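Local coordinates for protein 4-oxalocrotonate tautomerase (Thermus thermophilus, PDB 3ABF) that belongs by name and family to the tautomerase enzymes, small beta-alpha-beta proteins of the MIF clan, and assembles here from six chains, at residues A[6-11]-A[43-48]. Residues are numbered along the deposited sequence; the frame is centred on the assembly and turned at random.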
ATOM      1  N   VAL A   6       5.951   8.073  -2.892  1.00 16.65           N
ATOM      2  CA  VAL A   6       5.368   9.407  -2.893  1.00 15.19           C
ATOM      3  C   VAL A   6       4.028   9.368  -3.603  1.00 19.47           C
ATOM      4  O   VAL A   6       3.956   9.009  -4.775  1.00 21.49           O
ATOM      5  CB  VAL A   6       6.263  10.415  -3.652  1.00 19.58           C
ATOM      6  CG1 VAL A   6       5.686  11.831  -3.529  1.00 15.00           C
ATOM      7  CG2 VAL A   6       7.704  10.340  -3.126  1.00 26.40           C
ATOM      8  N   THR A   7       2.964   9.728  -2.899  1.00 16.36           N
ATOM      9  CA  THR A   7       1.654   9.750  -3.528  1.00 19.48           C
ATOM     10  C   THR A   7       1.366  11.206  -3.856  1.00 15.71           C
ATOM     11  O   THR A   7       1.387  12.062  -2.976  1.00 21.59           O
ATOM     12  CB  THR A   7       0.580   9.175  -2.595  1.00 15.49           C
ATOM     13  OG1 THR A   7       0.916   7.819  -2.278  1.00 19.86           O
ATOM     14  CG2 THR A   7      -0.782   9.192  -3.268  1.00 24.68           C
ATOM     15  N   LEU A   8       1.144  11.486  -5.140  1.00 15.40           N
ATOM     16  CA  LEU A   8       0.864  12.845  -5.598  1.00 20.28           C
ATOM     17  C   LEU A   8       0.058  12.805  -6.888  1.00 21.16           C
ATOM     18  O   LEU A   8      -0.012  11.773  -7.546  1.00 17.96           O
ATOM     19  CB  LEU A   8       2.171  13.606  -5.850  1.00 20.29           C
ATOM     20  CG  LEU A   8       3.032  13.173  -7.046  1.00 21.83           C
ATOM     21  CD1 LEU A   8       4.227  14.101  -7.147  1.00 25.11           C
ATOM     22  CD2 LEU A   8       3.502  11.728  -6.898  1.00 31.09           C
ATOM     23  N   LEU A   9      -0.546  13.932  -7.251  1.00 24.80           N
ATOM     24  CA  LEU A   9      -1.339  13.994  -8.468  1.00 21.67           C
ATOM     25  C   LEU A   9      -0.431  13.894  -9.673  1.00 25.03           C
ATOM     26  O   LEU A   9       0.676  14.443  -9.671  1.00 21.10           O
ATOM     27  CB  LEU A   9      -2.136  15.299  -8.528  1.00 25.41           C
ATOM     28  CG  LEU A   9      -3.331  15.431  -7.574  1.00 24.66           C
ATOM     29  CD1 LEU A   9      -3.876  16.850  -7.646  1.00 27.59           C
ATOM     30  CD2 LEU A   9      -4.419  14.423  -7.951  1.00 22.85           C
ATOM     31  N   GLU A  10      -0.915  13.202 -10.704  1.00 19.71           N
ATOM     32  CA  GLU A  10      -0.172  13.014 -11.934  1.00 20.41           C
ATOM     33  C   GLU A  10      -0.000  14.357 -12.649  1.00 24.00           C
ATOM     34  O   GLU A  10      -0.820  15.256 -12.483  1.00 26.90           O
ATOM     35  CB  GLU A  10      -0.924  12.029 -12.840  1.00 25.71           C
ATOM     36  CG  GLU A  10      -0.135  11.566 -14.053  1.00 27.55           C
ATOM     37  CD  GLU A  10      -0.732  10.322 -14.712  1.00 30.44           C
ATOM     38  OE1 GLU A  10      -0.150   9.850 -15.707  1.00 25.74           O
ATOM     39  OE2 GLU A  10      -1.774   9.811 -14.240  1.00 30.21           O
ATOM     40  N   GLY A  11       1.065  14.499 -13.429  1.00 26.37           N
ATOM     41  CA  GLY A  11       1.236  15.744 -14.157  1.00 32.28           C
ATOM     42  C   GLY A  11       2.520  16.528 -13.976  1.00 40.42           C
ATOM     43  O   GLY A  11       2.854  17.365 -14.819  1.00 43.31           O
ATOM     44  N   LEU A  43       7.077   6.764  -7.444  1.00 12.31           N
ATOM     45  CA  LEU A  43       6.138   7.852  -7.565  1.00 19.36           C
ATOM     46  C   LEU A  43       4.802   7.230  -7.920  1.00 24.08           C
ATOM     47  O   LEU A  43       4.621   6.678  -9.010  1.00 19.45           O
ATOM     48  CB  LEU A  43       6.583   8.848  -8.650  1.00 16.57           C
ATOM     49  CG  LEU A  43       7.967   9.480  -8.431  1.00 25.63           C
ATOM     50  CD1 LEU A  43       8.240  10.534  -9.495  1.00 25.90           C
ATOM     51  CD2 LEU A  43       8.020  10.132  -7.058  1.00 24.06           C
ATOM     52  N   TYR A  44       3.890   7.273  -6.963  1.00 19.46           N
ATOM     53  CA  TYR A  44       2.545   6.745  -7.155  1.00 15.72           C
ATOM     54  C   TYR A  44       1.708   7.955  -7.549  1.00 17.46           C
ATOM     55  O   TYR A  44       1.235   8.685  -6.696  1.00 18.29           O
ATOM     56  CB  TYR A  44       2.024   6.161  -5.848  1.00 16.72           C
ATOM     57  CG  TYR A  44       0.573   5.736  -5.894  1.00 22.61           C
ATOM     58  CD1 TYR A  44      -0.205   5.736  -4.734  1.00 24.46           C
ATOM     59  CD2 TYR A  44      -0.035   5.368  -7.092  1.00 27.24           C
ATOM     60  CE1 TYR A  44      -1.546   5.389  -4.767  1.00 34.62           C
ATOM     61  CE2 TYR A  44      -1.395   5.021  -7.133  1.00 32.71           C
ATOM     62  CZ  TYR A  44      -2.137   5.037  -5.967  1.00 34.11           C
ATOM     63  OH  TYR A  44      -3.479   4.711  -5.982  1.00 38.07           O
ATOM     64  N   GLU A  45       1.549   8.163  -8.853  1.00 16.23           N
ATOM     65  CA  GLU A  45       0.800   9.299  -9.360  1.00 16.68           C
ATOM     66  C   GLU A  45      -0.667   8.935  -9.515  1.00 19.61           C
ATOM     67  O   GLU A  45      -1.022   7.973 -10.219  1.00 18.99           O
ATOM     68  CB  GLU A  45       1.385   9.743 -10.707  1.00 20.44           C
ATOM     69  CG  GLU A  45       2.823  10.243 -10.614  1.00 18.57           C
ATOM     70  CD  GLU A  45       3.402  10.608 -11.970  1.00 27.89           C
ATOM     71  OE1 GLU A  45       3.925   9.715 -12.673  1.00 25.07           O
ATOM     72  OE2 GLU A  45       3.312  11.794 -12.341  1.00 32.28           O
ATOM     73  N   VAL A  46      -1.522   9.706  -8.863  1.00 15.53           N
ATOM     74  CA  VAL A  46      -2.944   9.423  -8.923  1.00 24.06           C
ATOM     75  C   VAL A  46      -3.664  10.449  -9.777  1.00 22.94           C
ATOM     76  O   VAL A  46      -3.281  11.618  -9.834  1.00 22.37           O
ATOM     77  CB  VAL A  46      -3.559   9.369  -7.513  1.00 23.03           C
ATOM     78  CG1 VAL A  46      -2.741   8.422  -6.641  1.00 26.49           C
ATOM     79  CG2 VAL A  46      -3.597  10.741  -6.901  1.00 30.80           C
ATOM     80  N   ARG A  47      -4.701   9.995 -10.462  1.00 20.05           N
ATOM     81  CA  ARG A  47      -5.453  10.881 -11.321  1.00 17.55           C
ATOM     82  C   ARG A  47      -6.444  11.679 -10.500  1.00 16.27           C
ATOM     83  O   ARG A  47      -6.793  11.298  -9.394  1.00 14.23           O
ATOM     84  CB  ARG A  47      -6.137  10.073 -12.426  1.00 20.98           C
ATOM     85  CG  ARG A  47      -5.103   9.323 -13.289  1.00 25.97           C
ATOM     86  CD  ARG A  47      -5.642   9.023 -14.669  1.00 28.12           C
ATOM     87  NE  ARG A  47      -6.673   7.990 -14.638  1.00 39.17           N
ATOM     88  CZ  ARG A  47      -6.420   6.688 -14.549  1.00 42.36           C
ATOM     89  NH1 ARG A  47      -7.425   5.819 -14.528  1.00 29.91           N
ATOM     90  NH2 ARG A  47      -5.161   6.257 -14.484  1.00 35.45           N
ATOM     91  N   ARG A  48      -6.896  12.801 -11.041  1.00 22.36           N
ATOM     92  CA  ARG A  48      -7.828  13.644 -10.308  1.00 17.24           C
ATOM     93  C   ARG A  48      -9.159  12.990  -9.973  1.00 19.33           C
ATOM     94  O   ARG A  48      -9.800  13.378  -9.001  1.00 18.25           O
ATOM     95  CB  ARG A  48      -8.046  14.954 -11.068  1.00 24.70           C
ATOM     96  CG  ARG A  48      -6.849  15.897 -10.960  1.00 26.44           C
ATOM     97  CD  ARG A  48      -7.108  17.187 -11.719  1.00 49.32           C
ATOM     98  NE  ARG A  48      -6.152  18.237 -11.378  1.00 56.71           N
ATOM     99  CZ  ARG A  48      -4.836  18.114 -11.498  1.00 50.32           C
ATOM    100  NH1 ARG A  48      -4.038  19.120 -11.168  1.00 63.64           N
ATOM    101  NH2 ARG A  48      -4.317  16.985 -11.939  1.00 51.10           N
TER
HETATM  102  O   HOH W   1       3.022  14.027 -10.895  1.00 26.10           O
HETATM  103  O   HOH W   2       3.446  12.893 -14.723  1.00 40.99           O
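The ring of Tyr44 has the hydroxyl of Thr7 at its edge, close to the ring plane, with OG1 3.4 Å from CD1, and on one face it carries CG1 of Val46, displaced toward the rim. Thr7 and Tyr44 are bridge partners whose side chains leave the same face and lie side by side; CG of Tyr44 is anti to the backbone N (chi1 173°). Beta-branched Thr7 suits an extended strand, and its second branch, CG2, also meets Tyr44 CD1, at 3.8 Å. Farther on, CD1 of Leu9 sits over the centre of one face of the Arg48 guanidinium, 4.1 Å above its plane, while Glu10 O lies at the edge, in plane, 3.9 Å from Arg48 NH2. The branched end of Leu9 lets its other methyl, CD2, rest 3.9 Å from CG2 of Val46.

The backbones belong to the parallel strands 2-9 and 39-46 of the beta-alpha-beta unit in which helix 14-31 links the two strands, the building block of the tautomerase fold. Tyr44 N donates to Val6 O, Leu8 N to Tyr44 O, Val46 N to Leu8 O at 2.9 Å, and Glu10 N to Val46 O. Val6 and Thr7 also pair antiparallel with a strand of the second subunit, extending the sheet.

On the face of Val6, Leu8, Leu43 and Glu45, Val6 CB packs on Leu43 CD2, 3.8 Å apart; aliphatic residues suit this buried end, which helix 14-31 covers through Leu24 and Lys17. Glu45 is long enough for two tasks: OE2 accepts from two waters, one joining it to Leu9 O and the other to Gly11 N, whereas OE1 forms a salt bridge with Lys17 NZ of its own chain and a hydrogen bond with Gln50 NE2 of the third subunit. Glu10 OE1 reaches out of this chain, to a salt bridge with Arg47 of the third subunit.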